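Local coordinates for twin-arginine translocation pathway signal protein (Burkholderia phytofirmans, PDB 2RJO) that binds beta-D-galactopyranose and is probably a periplasmic sugar receptor of the periplasmic binding protein family, at residues 91-96 with 108-113; 102-107 with 281-286; 186-191 with 213-218. All coordinates share one frame; numbering follows the deposited sequence.

Interaction 1 of 3, residues 91-96 with 108-113; sequences VTTIWN and PNYVAH. With GAL (beta-D-galactopyranose), chain B.
V91 and T93 pair with the strand entered at Y110 in parallel register: V91 N gives a hydrogen bond to N109 O (2.8 Å) and T93 N one to A112 O (2.8 Å). V91, T93, Y110 and H113 point to one face of the sheet, T92 and A112 to the other. Y110 centres an inverse gamma turn; its CG stands anti to the backbone N (chi1 -168°), and the ring edge brings CD1 near V91 O (3.6 Å). The phenol ends beside T93, whose OG1, anti to its own carbonyl carbon, makes a weak hydrogen bond to Y110 OH (3.3 Å). H113 CG is likewise anti to its N (chi1 176°), and the imidazole brings CE1 to W95 N (3.7 Å).

Beyond the strand, W95 takes a positive phi (71°) and N96 N turns back to I94 O, forming a gamma turn that delivers both side chains to the sugar. Galactose C4 lies 3.8 Å above the W95 indole plane, toward its rim, while N96 ND2 bonds weakly to galactose O6 (3.1 Å). Y19 holds W95 NE1 and P71 O holds N96 ND2. Strand 65-69 flanks 91-94 on its other edge, and helix 74-87 packs on V91 and Y110.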
loop_
_atom_site.group_PDB
_atom_site.type_symbol
_atom_site.label_atom_id
_atom_site.label_comp_id
_atom_site.label_asym_id
_atom_site.label_seq_id
_atom_site.Cartn_x
_atom_site.Cartn_y
_atom_site.Cartn_z
ATOM N N VAL A 91 12.746 7.464 11.588
ATOM C CA VAL A 91 12.078 6.602 10.622
ATOM C C VAL A 91 10.562 6.563 10.726
ATOM O O VAL A 91 9.995 6.641 11.814
ATOM C CB VAL A 91 12.598 5.157 10.759
ATOM C CG1 VAL A 91 12.247 4.617 12.146
ATOM C CG2 VAL A 91 12.005 4.271 9.671
ATOM N N THR A 92 9.922 6.428 9.571
ATOM C CA THR A 92 8.473 6.342 9.477
ATOM C C THR A 92 8.166 5.020 8.782
ATOM O O THR A 92 8.816 4.665 7.802
ATOM C CB THR A 92 7.891 7.517 8.651
ATOM O OG1 THR A 92 7.873 8.698 9.459
ATOM C CG2 THR A 92 6.467 7.212 8.182
ATOM N N THR A 93 7.184 4.294 9.303
ATOM C CA THR A 93 6.795 3.007 8.734
ATOM C C THR A 93 5.482 3.098 7.967
ATOM O O THR A 93 4.604 3.877 8.317
ATOM C CB THR A 93 6.659 1.933 9.841
ATOM O OG1 THR A 93 7.963 1.537 10.273
ATOM C CG2 THR A 93 5.935 0.713 9.318
ATOM N N ILE A 94 5.363 2.290 6.920
ATOM C CA ILE A 94 4.161 2.264 6.102
ATOM C C ILE A 94 3.666 0.831 5.931
ATOM O O ILE A 94 4.433 -0.042 5.545
ATOM C CB ILE A 94 4.422 2.818 4.681
ATOM C CG1 ILE A 94 5.160 4.156 4.751
ATOM C CG2 ILE A 94 3.101 3.002 3.950
ATOM C CD1 ILE A 94 4.333 5.277 5.333
ATOM N N TRP A 95 2.391 0.593 6.226
ATOM C CA TRP A 95 1.785 -0.725 6.043
ATOM C C TRP A 95 2.161 -1.882 6.972
ATOM O O TRP A 95 1.329 -2.351 7.741
ATOM C CB TRP A 95 2.005 -1.213 4.599
ATOM C CG TRP A 95 1.232 -0.474 3.515
ATOM C CD1 TRP A 95 1.750 0.097 2.390
ATOM C CD2 TRP A 95 -0.185 -0.238 3.463
ATOM N NE1 TRP A 95 0.749 0.677 1.642
ATOM C CE2 TRP A 95 -0.446 0.486 2.275
ATOM C CE3 TRP A 95 -1.254 -0.566 4.299
ATOM C CZ2 TRP A 95 -1.736 0.885 1.912
ATOM C CZ3 TRP A 95 -2.545 -0.162 3.933
ATOM C CH2 TRP A 95 -2.766 0.552 2.754
ATOM N N ASN A 96 3.404 -2.351 6.887
ATOM C CA ASN A 96 3.833 -3.520 7.661
ATOM C C ASN A 96 4.641 -3.311 8.943
ATOM O O ASN A 96 5.638 -2.595 8.961
ATOM C CB ASN A 96 4.624 -4.476 6.751
ATOM C CG ASN A 96 3.875 -4.854 5.485
ATOM O OD1 ASN A 96 2.780 -5.404 5.534
ATOM N ND2 ASN A 96 4.475 -4.559 4.338
ATOM N N PRO A 108 12.473 9.582 20.225
ATOM C CA PRO A 108 11.656 10.235 19.194
ATOM C C PRO A 108 12.004 9.701 17.791
ATOM O O PRO A 108 11.420 10.128 16.786
ATOM C CB PRO A 108 12.068 11.687 19.346
ATOM C CG PRO A 108 13.588 11.528 19.449
ATOM C CD PRO A 108 13.760 10.294 20.373
ATOM N N ASN A 109 12.954 8.767 17.741
ATOM C CA ASN A 109 13.435 8.193 16.487
ATOM C C ASN A 109 12.376 7.518 15.607
ATOM O O ASN A 109 12.393 7.672 14.393
ATOM C CB ASN A 109 14.579 7.221 16.783
ATOM C CG ASN A 109 15.711 7.876 17.570
ATOM O OD1 ASN A 109 16.630 8.463 16.997
ATOM N ND2 ASN A 109 15.630 7.798 18.890
ATOM N N TYR A 110 11.463 6.772 16.211
ATOM C CA TYR A 110 10.402 6.118 15.457
ATOM C C TYR A 110 9.266 7.134 15.407
ATOM O O TYR A 110 8.389 7.130 16.261
ATOM C CB TYR A 110 9.937 4.859 16.183
ATOM C CG TYR A 110 9.042 3.950 15.376
ATOM C CD1 TYR A 110 8.570 4.320 14.115
ATOM C CD2 TYR A 110 8.664 2.712 15.882
ATOM C CE1 TYR A 110 7.746 3.472 13.383
ATOM C CE2 TYR A 110 7.850 1.865 15.168
ATOM C CZ TYR A 110 7.390 2.244 13.919
ATOM O OH TYR A 110 6.582 1.378 13.221
ATOM N N VAL A 111 9.303 7.999 14.399
ATOM C CA VAL A 111 8.318 9.062 14.234
ATOM C C VAL A 111 6.869 8.623 14.091
ATOM O O VAL A 111 5.992 9.113 14.807
ATOM C CB VAL A 111 8.673 9.940 13.033
ATOM C CG1 VAL A 111 7.660 11.066 12.900
ATOM C CG2 VAL A 111 10.080 10.484 13.198
ATOM N N ALA A 112 6.596 7.716 13.161
ATOM C CA ALA A 112 5.222 7.284 12.992
ATOM C C ALA A 112 5.028 6.091 12.071
ATOM O O ALA A 112 5.905 5.731 11.293
ATOM C CB ALA A 112 4.367 8.462 12.495
ATOM N N HIS A 113 3.859 5.477 12.200
ATOM C CA HIS A 113 3.455 4.351 11.378
ATOM C C HIS A 113 2.189 4.828 10.675
ATOM O O HIS A 113 1.279 5.367 11.315
ATOM C CB HIS A 113 3.132 3.127 12.237
ATOM C CG HIS A 113 2.621 1.961 11.450
ATOM N ND1 HIS A 113 3.376 1.327 10.487
ATOM C CD2 HIS A 113 1.418 1.342 11.450
ATOM C CE1 HIS A 113 2.661 0.369 9.928
ATOM N NE2 HIS A 113 1.467 0.358 10.493
HETATM C C1 GAL B . 2.272 -3.366 -2.306
HETATM C C2 GAL B . 0.749 -3.171 -2.487
HETATM C C3 GAL B . 0.249 -2.170 -1.421
HETATM C C4 GAL B . 0.563 -2.738 -0.027
HETATM C C5 GAL B . 2.104 -2.931 0.046
HETATM C C6 GAL B . 2.454 -3.498 1.406
HETATM O O1 GAL B . 2.741 -4.311 -3.286
HETATM O O2 GAL B . 0.484 -2.646 -3.787
HETATM O O3 GAL B . -1.161 -1.988 -1.542
HETATM O O4 GAL B . -0.083 -4.003 0.114
HETATM O O5 GAL B . 2.556 -3.881 -0.975
HETATM O O6 GAL B . 3.859 -3.659 1.457
#

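Interaction 2 of 3, residues 102-107 with 281-286; sequences HPWDYN and RRESFC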
loop_
_atom_site.group_PDB
_atom_site.type_symbol
_atom_site.label_atom_id
_atom_site.label_comp_id
_atom_site.label_asym_id
_atom_site.label_seq_id
_atom_site.Cartn_x
_atom_site.Cartn_y
_atom_site.Cartn_z
ATOM N N HIS A 102 5.328 -0.239 18.576
ATOM C CA HIS A 102 4.691 1.081 18.587
ATOM C C HIS A 102 5.727 2.202 18.590
ATOM O O HIS A 102 6.746 2.128 19.292
ATOM C CB HIS A 102 3.806 1.246 19.829
ATOM C CG HIS A 102 2.753 0.198 19.973
ATOM N ND1 HIS A 102 1.693 0.075 19.090
ATOM C CD2 HIS A 102 2.592 -0.795 20.879
ATOM C CE1 HIS A 102 0.940 -0.940 19.448
ATOM N NE2 HIS A 102 1.462 -1.492 20.534
ATOM N N PRO A 103 5.483 3.261 17.801
ATOM C CA PRO A 103 6.437 4.373 17.765
ATOM C C PRO A 103 6.688 5.025 19.128
ATOM O O PRO A 103 7.810 5.439 19.420
ATOM C CB PRO A 103 5.819 5.344 16.752
ATOM C CG PRO A 103 4.377 4.944 16.684
ATOM C CD PRO A 103 4.422 3.446 16.799
ATOM N N TRP A 104 5.652 5.109 19.959
ATOM C CA TRP A 104 5.805 5.724 21.279
ATOM C C TRP A 104 6.733 4.950 22.214
ATOM O O TRP A 104 7.116 5.453 23.273
ATOM C CB TRP A 104 4.437 5.944 21.929
ATOM C CG TRP A 104 3.511 4.766 21.875
ATOM C CD1 TRP A 104 3.543 3.660 22.666
ATOM C CD2 TRP A 104 2.394 4.597 20.996
ATOM N NE1 TRP A 104 2.517 2.806 22.333
ATOM C CE2 TRP A 104 1.803 3.357 21.298
ATOM C CE3 TRP A 104 1.849 5.364 19.955
ATOM C CZ2 TRP A 104 0.674 2.881 20.626
ATOM C CZ3 TRP A 104 0.729 4.888 19.287
ATOM C CH2 TRP A 104 0.163 3.656 19.616
ATOM N N ASP A 105 7.098 3.731 21.825
ATOM C CA ASP A 105 8.034 2.941 22.623
ATOM C C ASP A 105 9.463 3.249 22.143
ATOM O O ASP A 105 10.440 2.772 22.727
ATOM C CB ASP A 105 7.752 1.433 22.500
ATOM C CG ASP A 105 6.463 1.009 23.212
ATOM O OD1 ASP A 105 6.160 1.549 24.297
ATOM O OD2 ASP A 105 5.758 0.120 22.691
ATOM N N TYR A 106 9.579 4.036 21.076
ATOM C CA TYR A 106 10.896 4.411 20.563
ATOM C C TYR A 106 10.996 5.919 20.323
ATOM O O TYR A 106 11.453 6.341 19.257
ATOM C CB TYR A 106 11.223 3.682 19.248
ATOM C CG TYR A 106 11.441 2.183 19.348
ATOM C CD1 TYR A 106 10.362 1.305 19.383
ATOM C CD2 TYR A 106 12.723 1.647 19.364
ATOM C CE1 TYR A 106 10.551 -0.075 19.423
ATOM C CE2 TYR A 106 12.929 0.259 19.405
ATOM C CZ TYR A 106 11.833 -0.594 19.431
ATOM O OH TYR A 106 12.006 -1.964 19.431
ATOM N N ASN A 107 10.569 6.731 21.294
ATOM C CA ASN A 107 10.650 8.192 21.143
ATOM C C ASN A 107 12.112 8.655 21.133
ATOM O O ASN A 107 12.922 8.192 21.939
ATOM C CB ASN A 107 9.918 8.911 22.283
ATOM C CG ASN A 107 8.417 8.658 22.278
ATOM O OD1 ASN A 107 7.832 8.327 21.246
ATOM N ND2 ASN A 107 7.782 8.831 23.437
ATOM N N ARG A 281 -1.819 10.221 15.824
ATOM C CA ARG A 281 -0.888 10.988 15.002
ATOM C C ARG A 281 0.458 10.273 14.990
ATOM O O ARG A 281 1.374 10.654 14.265
ATOM C CB ARG A 281 -0.750 12.416 15.527
ATOM C CG ARG A 281 -2.027 13.203 15.308
ATOM C CD ARG A 281 -1.862 14.664 15.588
ATOM N NE ARG A 281 -2.999 15.409 15.064
ATOM C CZ ARG A 281 -3.075 16.735 15.051
ATOM N NH1 ARG A 281 -2.081 17.463 15.547
ATOM N NH2 ARG A 281 -4.124 17.329 14.506
ATOM N N ARG A 282 0.542 9.219 15.794
ATOM C CA ARG A 282 1.733 8.378 15.910
ATOM C C ARG A 282 1.515 7.099 15.098
ATOM O O ARG A 282 2.413 6.642 14.396
ATOM C CB ARG A 282 1.987 8.047 17.380
ATOM C CG ARG A 282 2.908 9.039 18.072
ATOM C CD ARG A 282 4.340 8.810 17.589
ATOM N NE ARG A 282 5.301 9.511 18.417
ATOM C CZ ARG A 282 6.528 9.082 18.686
ATOM N NH1 ARG A 282 6.969 7.934 18.200
ATOM N NH2 ARG A 282 7.330 9.827 19.433
ATOM N N GLU A 283 0.321 6.529 15.222
ATOM C CA GLU A 283 -0.088 5.335 14.482
ATOM C C GLU A 283 -1.430 5.733 13.891
ATOM O O GLU A 283 -2.442 5.752 14.591
ATOM C CB GLU A 283 -0.268 4.135 15.407
ATOM C CG GLU A 283 1.027 3.523 15.893
ATOM C CD GLU A 283 0.822 2.166 16.542
ATOM O OE1 GLU A 283 -0.346 1.759 16.712
ATOM O OE2 GLU A 283 1.830 1.509 16.887
ATOM N N SER A 284 -1.435 6.054 12.602
ATOM C CA SER A 284 -2.648 6.525 11.947
ATOM C C SER A 284 -3.225 5.679 10.822
ATOM O O SER A 284 -2.501 5.037 10.062
ATOM C CB SER A 284 -2.392 7.930 11.387
ATOM O OG SER A 284 -1.538 8.694 12.232
ATOM N N PHE A 285 -4.549 5.671 10.738
ATOM C CA PHE A 285 -5.242 5.017 9.633
ATOM C C PHE A 285 -5.534 6.284 8.851
ATOM O O PHE A 285 -6.025 7.249 9.431
ATOM C CB PHE A 285 -6.562 4.377 10.072
ATOM C CG PHE A 285 -6.486 2.894 10.241
ATOM C CD1 PHE A 285 -7.549 2.195 10.800
ATOM C CD2 PHE A 285 -5.350 2.187 9.846
ATOM C CE1 PHE A 285 -7.489 0.810 10.967
ATOM C CE2 PHE A 285 -5.277 0.806 10.007
ATOM C CZ PHE A 285 -6.346 0.117 10.569
ATOM N N CYS A 286 -5.221 6.315 7.563
ATOM C CA CYS A 286 -5.452 7.525 6.788
ATOM C C CYS A 286 -6.701 7.418 5.930
ATOM O O CYS A 286 -7.252 6.333 5.741
ATOM C CB CYS A 286 -4.242 7.820 5.904
ATOM S SG CYS A 286 -2.682 7.797 6.812
#
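A short histidine-carboxylate hydrogen bond joins H102 to E283, with ND1 2.6 Å from OE2 and a donor angle of 159°. It reaches the syn side of OE2 but lies 31° out of the carboxylate plane, while OE2 itself stays close to the plane of the imidazole. ND1 is the donor, and the nearby carboxylate would probably favour a charged imidazole. E283 OE1 is held separately by Y323 OH, which should limit rotation of the group; K97 is a long, weak ion-pair partner of OE2.

Aromatic and proline carbon closes around the acid. P103 CD touches OE2 (3.2 Å), and P103 CG rests against the E283 methylene CG. W104 has CG between its backbone N and carbonyl carbon (chi1 47°), and its six-membered ring lies across the E283 side chain, CH2 reaching the carboxylate carbon CD at 3.5 Å. That ring meets R282 CB with its edge, through CE3 (3.7 Å), while H102 CB lies over the indole face near NE1.

R282 slides past W104 in the opposite direction and bends at chi2, which turns CD toward P103 CB; the guanidinium ends by the P103 carbonyl. NH1 lies 2.9 Å from P103 O, and P103 CB sits at the guanidinium edge. N107 OD1 is placed over the guanidinium face, but too close to NH2 for that detail to be trusted.

The 3-10 turn 103-105 thus lies against the start of strand 283-291. That strand runs parallel to 110-115, R282 and S284 sharing backbone bonds with H113, and E283 has a backbone bond with V321. K279 makes a cation-pi contact with W104, P103 packs on Y110 of strand 110-115, and Y106 turns to helix 74-87.

Interaction 3 of 3, residues 186-191 with 213-218; sequences IMQAWM and IEALRA
The helical segments 186-191 and 213-218 run in broadly the same direction, their axes 8.9 Å apart at the closest and crossing at -48°, with Q188 and A215 as the nearest backbone positions. The close approach centres on a small residue: A215 CB points at the other helix and enters the gap between M187 and M191, one helical turn apart, both selenomethionine in this structure. M187 CB meets A215 CB at 3.5 Å, tighter than usual for two carbons, and Q188 CG flanks the same methyl more loosely at 4.2 Å.

M191 reaches the methyl with its far end. Its chain runs out extended through chi2 (172°), which carries SE toward the partner helix, and the bend at chi3 (-106°) lays CE against A215 CB (3.6 Å). L216 completes the patch from the next position along its helix. Its CD2 branch lies 4.0 Å from M191 SE, the two side chains crossing at about a right angle. M187 makes its tight contact through CB, which the backbone position sets; its chain then bends at chi2 and chi3, and SE stays more distant from L216 CD2 (4.4 Å).

No hydrogen bond crosses the interface; it is apolar packing of two helices through an alanine, two selenomethionines and a leucine. Both helices belong to the lobe built on the parallel sheet 137-143, 168-175, 198-203 and 227-228. Beneath the contact M187 rests on V140 and V201 of the two middle strands, L216 touches I225, and M191 also touches E219, in the loop after helix 206-218.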
loop_
_atom_site.group_PDB
_atom_site.type_symbol
_atom_site.label_atom_id
_atom_site.label_comp_id
_atom_site.label_asym_id
_atom_site.label_seq_id
_atom_site.Cartn_x
_atom_site.Cartn_y
_atom_site.Cartn_z
ATOM N N ILE A 186 -1.984 -17.864 -12.343
ATOM C CA ILE A 186 -2.957 -18.374 -11.382
ATOM C C ILE A 186 -4.376 -18.170 -11.938
ATOM O O ILE A 186 -5.253 -19.015 -11.744
ATOM C CB ILE A 186 -2.826 -17.660 -10.015
ATOM C CG1 ILE A 186 -1.508 -18.058 -9.339
ATOM C CG2 ILE A 186 -3.989 -18.029 -9.119
ATOM C CD1 ILE A 186 -1.282 -17.393 -7.981
HETATM N N MSE A 187 -4.594 -17.050 -12.628
HETATM C CA MSE A 187 -5.893 -16.754 -13.222
HETATM C C MSE A 187 -6.176 -17.768 -14.320
HETATM O O MSE A 187 -7.305 -18.229 -14.482
HETATM C CB MSE A 187 -5.903 -15.349 -13.831
HETATM C CG MSE A 187 -6.873 -14.368 -13.173
HETATM SE SE MSE A 187 -8.621 -14.784 -13.317
HETATM C CE MSE A 187 -9.092 -14.763 -11.760
ATOM N N GLN A 188 -5.135 -18.104 -15.077
ATOM C CA GLN A 188 -5.258 -19.062 -16.168
ATOM C C GLN A 188 -5.709 -20.414 -15.656
ATOM O O GLN A 188 -6.665 -20.987 -16.176
ATOM C CB GLN A 188 -3.921 -19.231 -16.891
ATOM C CG GLN A 188 -3.463 -17.999 -17.611
ATOM C CD GLN A 188 -2.238 -18.257 -18.446
ATOM O OE1 GLN A 188 -1.168 -18.618 -17.924
ATOM N NE2 GLN A 188 -2.375 -18.074 -19.759
ATOM N N ALA A 189 -5.010 -20.923 -14.644
ATOM C CA ALA A 189 -5.336 -22.219 -14.062
ATOM C C ALA A 189 -6.749 -22.227 -13.480
ATOM O O ALA A 189 -7.421 -23.259 -13.505
ATOM C CB ALA A 189 -4.328 -22.583 -12.981
ATOM N N TRP A 190 -7.194 -21.090 -12.949
ATOM C CA TRP A 190 -8.545 -20.999 -12.390
ATOM C C TRP A 190 -9.611 -21.080 -13.474
ATOM O O TRP A 190 -10.686 -21.637 -13.256
ATOM C CB TRP A 190 -8.760 -19.685 -11.642
ATOM C CG TRP A 190 -8.289 -19.665 -10.219
ATOM C CD1 TRP A 190 -8.146 -20.730 -9.379
ATOM C CD2 TRP A 190 -7.974 -18.500 -9.450
ATOM N NE1 TRP A 190 -7.761 -20.300 -8.134
ATOM C CE2 TRP A 190 -7.650 -18.934 -8.149
ATOM C CE3 TRP A 190 -7.938 -17.127 -9.736
ATOM C CZ2 TRP A 190 -7.293 -18.040 -7.129
ATOM C CZ3 TRP A 190 -7.583 -16.239 -8.717
ATOM C CH2 TRP A 190 -7.267 -16.701 -7.437
HETATM N N MSE A 191 -9.331 -20.486 -14.631
HETATM C CA MSE A 191 -10.290 -20.507 -15.731
HETATM C C MSE A 191 -10.397 -21.895 -16.334
HETATM O O MSE A 191 -11.444 -22.287 -16.832
HETATM C CB MSE A 191 -9.883 -19.505 -16.802
HETATM C CG MSE A 191 -10.260 -18.091 -16.454
HETATM SE SE MSE A 191 -9.569 -16.944 -17.628
HETATM C CE MSE A 191 -8.235 -16.262 -16.583
ATOM N N ILE A 213 -6.603 -9.425 -15.197
ATOM C CA ILE A 213 -7.203 -8.902 -16.413
ATOM C C ILE A 213 -6.406 -9.253 -17.665
ATOM O O ILE A 213 -6.967 -9.329 -18.752
ATOM C CB ILE A 213 -7.382 -7.380 -16.327
ATOM C CG1 ILE A 213 -8.392 -7.050 -15.223
ATOM C CG2 ILE A 213 -7.834 -6.834 -17.668
ATOM C CD1 ILE A 213 -8.490 -5.566 -14.869
ATOM N N GLU A 214 -5.104 -9.471 -17.523
ATOM C CA GLU A 214 -4.284 -9.838 -18.674
ATOM C C GLU A 214 -4.591 -11.267 -19.088
ATOM O O GLU A 214 -4.515 -11.615 -20.266
ATOM C CB GLU A 214 -2.804 -9.711 -18.350
ATOM C CG GLU A 214 -2.323 -8.273 -18.253
ATOM C CD GLU A 214 -0.900 -8.177 -17.735
ATOM O OE1 GLU A 214 -0.641 -8.691 -16.624
ATOM O OE2 GLU A 214 -0.044 -7.590 -18.440
ATOM N N ALA A 215 -4.930 -12.094 -18.108
ATOM C CA ALA A 215 -5.276 -13.478 -18.357
ATOM C C ALA A 215 -6.668 -13.502 -18.993
ATOM O O ALA A 215 -6.908 -14.236 -19.948
ATOM C CB ALA A 215 -5.269 -14.260 -17.051
ATOM N N LEU A 216 -7.588 -12.705 -18.461
ATOM C CA LEU A 216 -8.935 -12.641 -19.027
ATOM C C LEU A 216 -8.865 -12.166 -20.481
ATOM O O LEU A 216 -9.507 -12.739 -21.360
ATOM C CB LEU A 216 -9.816 -11.673 -18.238
ATOM C CG LEU A 216 -10.126 -12.041 -16.793
ATOM C CD1 LEU A 216 -10.898 -10.891 -16.150
ATOM C CD2 LEU A 216 -10.915 -13.336 -16.735
ATOM N N ARG A 217 -8.083 -11.120 -20.724
ATOM C CA ARG A 217 -7.925 -10.581 -22.067
ATOM C C ARG A 217 -7.425 -11.667 -23.025
ATOM O O ARG A 217 -7.839 -11.727 -24.180
ATOM C CB ARG A 217 -6.944 -9.406 -22.040
ATOM C CG ARG A 217 -6.609 -8.839 -23.415
ATOM C CD ARG A 217 -5.721 -7.588 -23.317
ATOM N NE ARG A 217 -6.416 -6.469 -22.678
ATOM C CZ ARG A 217 -6.345 -6.170 -21.382
ATOM N NH1 ARG A 217 -5.597 -6.897 -20.561
ATOM N NH2 ARG A 217 -7.043 -5.145 -20.899
ATOM N N ALA A 218 -6.543 -12.533 -22.534
ATOM C CA ALA A 218 -6.000 -13.616 -23.352
ATOM C C ALA A 218 -7.072 -14.652 -23.708
ATOM O O ALA A 218 -6.923 -15.402 -24.666
ATOM C CB ALA A 218 -4.850 -14.295 -22.625
#

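In the fold
Interactions 1 and 2 belong to one lobe and meet at H113, through strands 110-115 and 283-291 of one sheet. Interaction 1 is the buried strand pairing, leading at one end into the sugar pocket; interaction 2 is partly buried and packs the loop between strands 90-94 and 110-115 onto the start of strand 283-291 with charged and aromatic side chains. Interaction 3 lies in the other lobe, about 38 Å from interaction 1 between centres, and is nested in the chain between the segments of interaction 2. It too is buried, though about 24 Å from the chain's centre against 15 Å for interaction 1. Backbone bonds dominate the first, a histidine-carboxylate pair the second, and purely apolar helix packing the third.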